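Local coordinates for protein peptidyl tryptophan dihydroxylase (Pseudomonas putida, PDB 7CTQ) that probably uses bound FAD to dihydroxylate a peptidyl tryptophan, a step essential for making the tryptophylquinone cofactor of quinohemoprotein amine dehydrogenase, at residues 314-317 with 318-322; 303-306 with 307-311. One frame throughout, in Å; residues are numbered along the deposited sequence.

Contact 1: 314-317 with 318-322; sequences FLRF and ARIGR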
ATOM      1  N   PHE A 314      -7.604  -1.255   0.997  1.00 30.56           N
ATOM      2  CA  PHE A 314      -7.789   0.154   0.650  1.00 29.06           C
ATOM      3  C   PHE A 314      -8.653   0.867   1.672  1.00 32.59           C
ATOM      4  O   PHE A 314      -8.302   1.943   2.167  1.00 27.33           O
ATOM      5  CB  PHE A 314      -8.429   0.269  -0.737  1.00 32.11           C
ATOM      6  CG  PHE A 314      -8.815   1.681  -1.123  1.00 33.31           C
ATOM      7  CD1 PHE A 314      -7.863   2.571  -1.633  1.00 30.34           C
ATOM      8  CD2 PHE A 314     -10.128   2.116  -0.992  1.00 27.11           C
ATOM      9  CE1 PHE A 314      -8.228   3.852  -1.998  1.00 32.51           C
ATOM     10  CE2 PHE A 314     -10.495   3.397  -1.345  1.00 31.04           C
ATOM     11  CZ  PHE A 314      -9.545   4.272  -1.845  1.00 31.56           C
ATOM     12  N   LEU A 315      -9.798   0.276   1.998  1.00 33.38           N
ATOM     13  CA  LEU A 315     -10.713   0.930   2.919  1.00 28.55           C
ATOM     14  C   LEU A 315     -10.109   1.041   4.308  1.00 27.79           C
ATOM     15  O   LEU A 315     -10.305   2.058   4.995  1.00 30.24           O
ATOM     16  CB  LEU A 315     -12.045   0.173   2.959  1.00 28.31           C
ATOM     17  CG  LEU A 315     -12.912   0.354   1.708  1.00 29.97           C
ATOM     18  CD1 LEU A 315     -14.159  -0.517   1.784  1.00 37.85           C
ATOM     19  CD2 LEU A 315     -13.303   1.828   1.514  1.00 33.78           C
ATOM     20  N   ARG A 316      -9.376   0.011   4.747  1.00 30.50           N
ATOM     21  CA  ARG A 316      -8.747   0.076   6.065  1.00 36.10           C
ATOM     22  C   ARG A 316      -7.691   1.175   6.113  1.00 37.39           C
ATOM     23  O   ARG A 316      -7.672   2.002   7.036  1.00 32.54           O
ATOM     24  CB  ARG A 316      -8.130  -1.270   6.438  1.00 39.29           C
ATOM     25  CG  ARG A 316      -7.395  -1.211   7.782  1.00 39.02           C
ATOM     26  CD  ARG A 316      -6.673  -2.504   8.124  1.00 45.54           C
ATOM     27  NE  ARG A 316      -5.726  -2.298   9.219  1.00 58.95           N
ATOM     28  CZ  ARG A 316      -6.060  -2.270  10.510  1.00 66.78           C
ATOM     29  NH1 ARG A 316      -7.327  -2.435  10.885  1.00 50.33           N
ATOM     30  NH2 ARG A 316      -5.122  -2.075  11.433  1.00 69.54           N
ATOM     31  N   PHE A 317      -6.809   1.212   5.115  1.00 31.01           N
ATOM     32  CA  PHE A 317      -5.785   2.246   5.116  1.00 30.67           C
ATOM     33  C   PHE A 317      -6.391   3.633   4.956  1.00 31.00           C
ATOM     34  O   PHE A 317      -5.879   4.595   5.541  1.00 32.08           O
ATOM     35  CB  PHE A 317      -4.745   1.947   4.035  1.00 30.62           C
ATOM     36  CG  PHE A 317      -4.017   0.646   4.258  1.00 31.81           C
ATOM     37  CD1 PHE A 317      -3.723   0.221   5.558  1.00 36.71           C
ATOM     38  CD2 PHE A 317      -3.660  -0.172   3.182  1.00 33.47           C
ATOM     39  CE1 PHE A 317      -3.070  -0.971   5.785  1.00 39.02           C
ATOM     40  CE2 PHE A 317      -3.000  -1.380   3.395  1.00 35.74           C
ATOM     41  CZ  PHE A 317      -2.701  -1.784   4.697  1.00 38.52           C
ATOM     42  N   ALA A 318      -7.491   3.755   4.202  1.00 32.11           N
ATOM     43  CA  ALA A 318      -8.149   5.053   4.046  1.00 29.32           C
ATOM     44  C   ALA A 318      -8.692   5.557   5.376  1.00 33.23           C
ATOM     45  O   ALA A 318      -8.627   6.758   5.671  1.00 30.03           O
ATOM     46  CB  ALA A 318      -9.281   4.957   3.020  1.00 28.93           C
ATOM     47  N   ARG A 319      -9.257   4.652   6.178  1.00 27.90           N
ATOM     48  CA  ARG A 319      -9.802   5.035   7.476  1.00 31.72           C
ATOM     49  C   ARG A 319      -8.703   5.325   8.486  1.00 29.77           C
ATOM     50  O   ARG A 319      -8.874   6.184   9.358  1.00 33.30           O
ATOM     51  CB  ARG A 319     -10.714   3.933   8.012  1.00 31.37           C
ATOM     52  CG  ARG A 319     -12.014   3.807   7.236  1.00 33.90           C
ATOM     53  CD  ARG A 319     -12.900   2.650   7.747  1.00 33.96           C
ATOM     54  NE  ARG A 319     -14.085   2.529   6.903  1.00 34.73           N
ATOM     55  CZ  ARG A 319     -14.417   1.457   6.184  1.00 35.15           C
ATOM     56  NH1 ARG A 319     -13.665   0.361   6.199  1.00 38.90           N
ATOM     57  NH2 ARG A 319     -15.519   1.482   5.453  1.00 39.25           N
ATOM     58  N   ILE A 320      -7.591   4.606   8.405  1.00 29.85           N
ATOM     59  CA  ILE A 320      -6.462   4.914   9.267  1.00 35.20           C
ATOM     60  C   ILE A 320      -5.964   6.320   8.978  1.00 35.47           C
ATOM     61  O   ILE A 320      -5.716   7.109   9.897  1.00 34.77           O
ATOM     62  CB  ILE A 320      -5.362   3.858   9.088  1.00 35.15           C
ATOM     63  CG1 ILE A 320      -5.786   2.570   9.798  1.00 35.16           C
ATOM     64  CG2 ILE A 320      -4.031   4.377   9.627  1.00 36.58           C
ATOM     65  CD1 ILE A 320      -4.843   1.422   9.609  1.00 42.73           C
ATOM     66  N   GLY A 321      -5.869   6.672   7.695  1.00 32.46           N
ATOM     67  CA  GLY A 321      -5.469   8.020   7.331  1.00 30.95           C
ATOM     68  C   GLY A 321      -6.464   9.062   7.796  1.00 36.83           C
ATOM     69  O   GLY A 321      -6.077  10.113   8.319  1.00 31.76           O
ATOM     70  N   ARG A 322      -7.761   8.763   7.651  1.00 35.57           N
ATOM     71  CA  ARG A 322      -8.803   9.668   8.123  1.00 32.92           C
ATOM     72  C   ARG A 322      -8.619  10.010   9.596  1.00 36.75           C
ATOM     73  O   ARG A 322      -8.751  11.173  10.000  1.00 38.01           O
ATOM     74  CB  ARG A 322     -10.175   9.030   7.899  1.00 31.10           C
ATOM     75  CG  ARG A 322     -11.313   9.732   8.635  1.00 37.11           C
ATOM     76  CD  ARG A 322     -12.477   8.785   8.872  1.00 35.31           C
ATOM     77  NE  ARG A 322     -12.140   7.792   9.883  1.00 35.07           N
ATOM     78  CZ  ARG A 322     -12.775   6.633  10.032  1.00 37.35           C
ATOM     79  NH1 ARG A 322     -13.791   6.320   9.234  1.00 35.64           N
ATOM     80  NH2 ARG A 322     -12.391   5.786  10.980  1.00 35.38           N
TER
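Ile320 lays its CD1 methyl over one face of the Arg316 guanidinium, one helical turn further along the chain. The side chains come closest between Ile320 CD1 and Arg316 NE, 3.8 Å. The two run at a slant to each other. The arginine leaves the helix with CG anti to its own backbone nitrogen (chi1 177°). Its chain stays extended to NE, which carries the flat group alongside the isoleucine. The same CD1 methyl lies at the edge of the Phe317 ring, near the ring plane. Here Phe317 CD1 and Ile320 CD1 are 4.4 Å apart, a looser apolar contact. One methyl thus serves a guanidinium face and an aromatic edge.

Leu315 and Arg319 pair in the same i to i+4 spacing. Arg319 turns back along the helix with CG anti to its carbonyl carbon (chi1 -70°), beside the backbone nitrogen. Leu315 CB approaches the Arg319 guanidinium obliquely, 3.6 Å from NH1. Arg319 CG also passes 3.3 Å from Leu315 O. The polar end of Arg319 is held elsewhere, by a salt bridge from NH2 to Asp345. Arg322 reaches the same loop, giving NH1 to the carbonyl oxygens of Asp345 and Gln347. One guanidinium face of Arg322 receives Arg319 CB.

Regular alpha-helical bonds join the turns, such as Ala318 N to Phe314 O at 2.8 Å and Gly321 N to Phe317 O at 3.0 Å. Phe317 packs on Gln277 and Ser280 of helix 274-282, with its side chain about 9 Å from the bound FAD. Aliphatic groups pack against the guanidiniums of Arg316, Arg319 and Arg322 within the helix, while the charge of Arg319 is paired with Asp345 and ties the helix to a loop.

Contact 2: 303-306 with 307-311; sequences RQFH and QQRIE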
ATOM      1  N   ARG A 303      -9.710 -14.595  -8.714  1.00 33.58           N
ATOM      2  CA  ARG A 303      -9.896 -13.181  -9.016  1.00 25.54           C
ATOM      3  C   ARG A 303     -10.684 -12.496  -7.913  1.00 30.31           C
ATOM      4  O   ARG A 303     -10.332 -11.391  -7.483  1.00 30.66           O
ATOM      5  CB  ARG A 303     -10.597 -12.997 -10.366  1.00 33.59           C
ATOM      6  CG  ARG A 303      -9.730 -13.381 -11.587  1.00 47.21           C
ATOM      7  CD  ARG A 303     -10.575 -13.614 -12.858  1.00 43.64           C
ATOM      8  NE  ARG A 303     -10.953 -12.343 -13.469  1.00 47.56           N
ATOM      9  CZ  ARG A 303     -11.447 -12.206 -14.696  1.00 61.43           C
ATOM     10  NH1 ARG A 303     -11.757 -10.996 -15.143  1.00 57.12           N
ATOM     11  NH2 ARG A 303     -11.635 -13.270 -15.471  1.00 55.21           N
ATOM     12  N   GLN A 304     -11.744 -13.155  -7.432  1.00 31.92           N
ATOM     13  CA  GLN A 304     -12.539 -12.584  -6.352  1.00 32.54           C
ATOM     14  C   GLN A 304     -11.704 -12.432  -5.088  1.00 32.47           C
ATOM     15  O   GLN A 304     -11.800 -11.421  -4.383  1.00 32.71           O
ATOM     16  CB  GLN A 304     -13.766 -13.453  -6.090  1.00 31.80           C
ATOM     17  CG  GLN A 304     -14.654 -12.895  -4.967  1.00 36.60           C
ATOM     18  CD  GLN A 304     -15.825 -13.801  -4.631  1.00 43.55           C
ATOM     19  OE1 GLN A 304     -16.245 -14.602  -5.456  1.00 43.65           O
ATOM     20  NE2 GLN A 304     -16.358 -13.676  -3.407  1.00 40.59           N
ATOM     21  N   PHE A 305     -10.845 -13.412  -4.804  1.00 31.57           N
ATOM     22  CA  PHE A 305     -10.008 -13.317  -3.615  1.00 32.64           C
ATOM     23  C   PHE A 305      -9.137 -12.062  -3.655  1.00 31.65           C
ATOM     24  O   PHE A 305      -9.048 -11.320  -2.665  1.00 29.30           O
ATOM     25  CB  PHE A 305      -9.145 -14.580  -3.472  1.00 27.87           C
ATOM     26  CG  PHE A 305      -8.364 -14.615  -2.198  1.00 34.10           C
ATOM     27  CD1 PHE A 305      -7.102 -14.034  -2.126  1.00 34.14           C
ATOM     28  CD2 PHE A 305      -8.906 -15.193  -1.059  1.00 37.90           C
ATOM     29  CE1 PHE A 305      -6.386 -14.020  -0.937  1.00 43.55           C
ATOM     30  CE2 PHE A 305      -8.190 -15.203   0.139  1.00 43.56           C
ATOM     31  CZ  PHE A 305      -6.931 -14.605   0.202  1.00 45.47           C
ATOM     32  N   HIS A 306      -8.506 -11.789  -4.796  1.00 29.12           N
ATOM     33  CA  HIS A 306      -7.615 -10.635  -4.876  1.00 30.34           C
ATOM     34  C   HIS A 306      -8.385  -9.315  -4.843  1.00 33.47           C
ATOM     35  O   HIS A 306      -8.003  -8.389  -4.121  1.00 32.78           O
ATOM     36  CB  HIS A 306      -6.747 -10.712  -6.138  1.00 31.45           C
ATOM     37  CG  HIS A 306      -5.640  -9.705  -6.159  1.00 29.53           C
ATOM     38  ND1 HIS A 306      -4.644  -9.675  -5.204  1.00 36.21           N
ATOM     39  CD2 HIS A 306      -5.375  -8.686  -7.013  1.00 29.16           C
ATOM     40  CE1 HIS A 306      -3.817  -8.676  -5.467  1.00 30.03           C
ATOM     41  NE2 HIS A 306      -4.233  -8.068  -6.566  1.00 35.69           N
ATOM     42  N   GLN A 307      -9.454  -9.204  -5.640  0.57 32.65           N
ATOM     43  CA  GLN A 307     -10.238  -7.971  -5.666  0.57 30.90           C
ATOM     44  C   GLN A 307     -10.721  -7.603  -4.272  0.57 28.34           C
ATOM     45  O   GLN A 307     -10.538  -6.472  -3.813  0.57 26.79           O
ATOM     46  CB  GLN A 307     -11.443  -8.126  -6.592  0.57 34.01           C
ATOM     47  CG  GLN A 307     -11.160  -8.038  -8.063  0.57 39.58           C
ATOM     48  CD  GLN A 307     -12.192  -8.800  -8.864  0.57 39.67           C
ATOM     49  OE1 GLN A 307     -13.392  -8.704  -8.602  0.57 47.84           O
ATOM     50  NE2 GLN A 307     -11.727  -9.602  -9.812  0.57 30.37           N
ATOM     51  N   GLN A 308     -11.354  -8.553  -3.589  1.00 28.46           N
ATOM     52  CA  GLN A 308     -11.960  -8.252  -2.298  1.00 32.07           C
ATOM     53  C   GLN A 308     -10.912  -7.952  -1.230  1.00 31.98           C
ATOM     54  O   GLN A 308     -11.121  -7.070  -0.387  1.00 29.49           O
ATOM     55  CB  GLN A 308     -12.869  -9.408  -1.889  1.00 26.14           C
ATOM     56  CG  GLN A 308     -14.014  -9.597  -2.884  1.00 29.27           C
ATOM     57  CD  GLN A 308     -14.989 -10.661  -2.432  1.00 34.75           C
ATOM     58  OE1 GLN A 308     -14.597 -11.663  -1.849  1.00 32.87           O
ATOM     59  NE2 GLN A 308     -16.271 -10.437  -2.681  1.00 43.79           N
ATOM     60  N   ARG A 309      -9.776  -8.654  -1.248  1.00 27.33           N
ATOM     61  CA  ARG A 309      -8.688  -8.299  -0.340  1.00 29.65           C
ATOM     62  C   ARG A 309      -8.201  -6.875  -0.601  1.00 28.62           C
ATOM     63  O   ARG A 309      -8.066  -6.070   0.331  1.00 27.87           O
ATOM     64  CB  ARG A 309      -7.528  -9.298  -0.468  1.00 30.07           C
ATOM     65  CG  ARG A 309      -6.252  -8.849   0.275  1.00 32.15           C
ATOM     66  CD  ARG A 309      -5.143  -9.919   0.299  1.00 31.36           C
ATOM     67  NE  ARG A 309      -3.883  -9.387   0.832  1.00 33.88           N
ATOM     68  CZ  ARG A 309      -3.633  -9.235   2.135  1.00 39.30           C
ATOM     69  NH1 ARG A 309      -4.553  -9.573   3.032  1.00 33.01           N
ATOM     70  NH2 ARG A 309      -2.470  -8.747   2.545  1.00 33.66           N
ATOM     71  N   ILE A 310      -7.937  -6.542  -1.872  1.00 32.78           N
ATOM     72  CA  ILE A 310      -7.437  -5.209  -2.209  1.00 26.88           C
ATOM     73  C   ILE A 310      -8.420  -4.133  -1.757  1.00 30.87           C
ATOM     74  O   ILE A 310      -8.023  -3.096  -1.214  1.00 30.51           O
ATOM     75  CB  ILE A 310      -7.156  -5.106  -3.724  1.00 31.22           C
ATOM     76  CG1 ILE A 310      -5.985  -6.007  -4.137  1.00 29.73           C
ATOM     77  CG2 ILE A 310      -6.885  -3.676  -4.119  1.00 33.85           C
ATOM     78  CD1 ILE A 310      -4.744  -5.816  -3.310  1.00 34.06           C
ATOM     79  N   GLU A 311      -9.718  -4.351  -1.983  1.00 30.79           N
ATOM     80  CA  GLU A 311     -10.692  -3.340  -1.589  1.00 29.21           C
ATOM     81  C   GLU A 311     -10.729  -3.178  -0.068  1.00 29.34           C
ATOM     82  O   GLU A 311     -10.731  -2.048   0.444  1.00 30.39           O
ATOM     83  CB  GLU A 311     -12.070  -3.695  -2.151  1.00 31.77           C
ATOM     84  CG  GLU A 311     -13.174  -2.768  -1.651  1.00 36.15           C
ATOM     85  CD  GLU A 311     -14.405  -2.758  -2.546  1.00 56.74           C
ATOM     86  OE1 GLU A 311     -15.358  -2.025  -2.214  1.00 52.66           O
ATOM     87  OE2 GLU A 311     -14.426  -3.471  -3.579  1.00 55.42           O
TER
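His306 and Ile310 meet through a CH-pi contact one turn apart. Ile310 CG1 sits over one face of the imidazole, 3.8 Å from the ring centroid and 16° off the ring normal. It lies toward the rim, and its nearest ring atom is His306 NE2 at 3.6 Å. Ile310 CD1 extends beyond the rim on the CE1 side, 3.7 Å from His306 CE1. The histidine has CG anti to its backbone nitrogen (chi1 -169°), which swings the ring outward from the helix, where the isoleucine of the next turn can lie over it. Its NE2 is hydrogen-bonded to the carbonyl oxygen of Arg259, so the rotation of this buried ring is probably fixed. Val288 of helix 285-294 also touches His306.

In one of its two modelled conformers, Gln307 folds its side chain back over the preceding turn, with NE2 3.6 Å from Arg303 CB. This contact is therefore uncertain, as are the touches of the same side chain on Cys252 and Val253. The backbone around it follows the i to i+4 pattern of an alpha helix, here within the long helix 299-327. Gln307 N bonds to Arg303 O at 3.0 Å.

Gln304 and Gln308 are joined by a side-chain hydrogen bond one turn apart. Gln304 NE2 donates to Gln308 OE1 at 3.1 Å, with the acceptor in the amide plane of Gln304. The donor stands above the carbonyl plane of Gln308, not on a lone pair. The two amide planes are 86° apart, nearly perpendicular. Gln304 CG packs 3.4 Å from Gln308 CD beneath this bond. On the Gln304 side, Pro364 of strand 359-367 lies against the side chain.

Overall arrangement
Both contacts lie on one long helix, 299-327, inside the region that matches the tryptophan halogenase family. Contact 2 comes first along the chain, and contact 1 follows after two residues. Their centres are about 16 Å apart, and the two do not touch each other. Helix 274-282 lies against both, through Arg309, which bonds to the Ser280 carbonyl oxygen, and through Phe317. Beyond that the surroundings differ. Residues 303-311 meet strand 359-367 and helix 285-294, whereas 314-322 meet strand 153-154 and the loop at Asp345. The helix thus links separate parts of the fold beside the FAD-binding region.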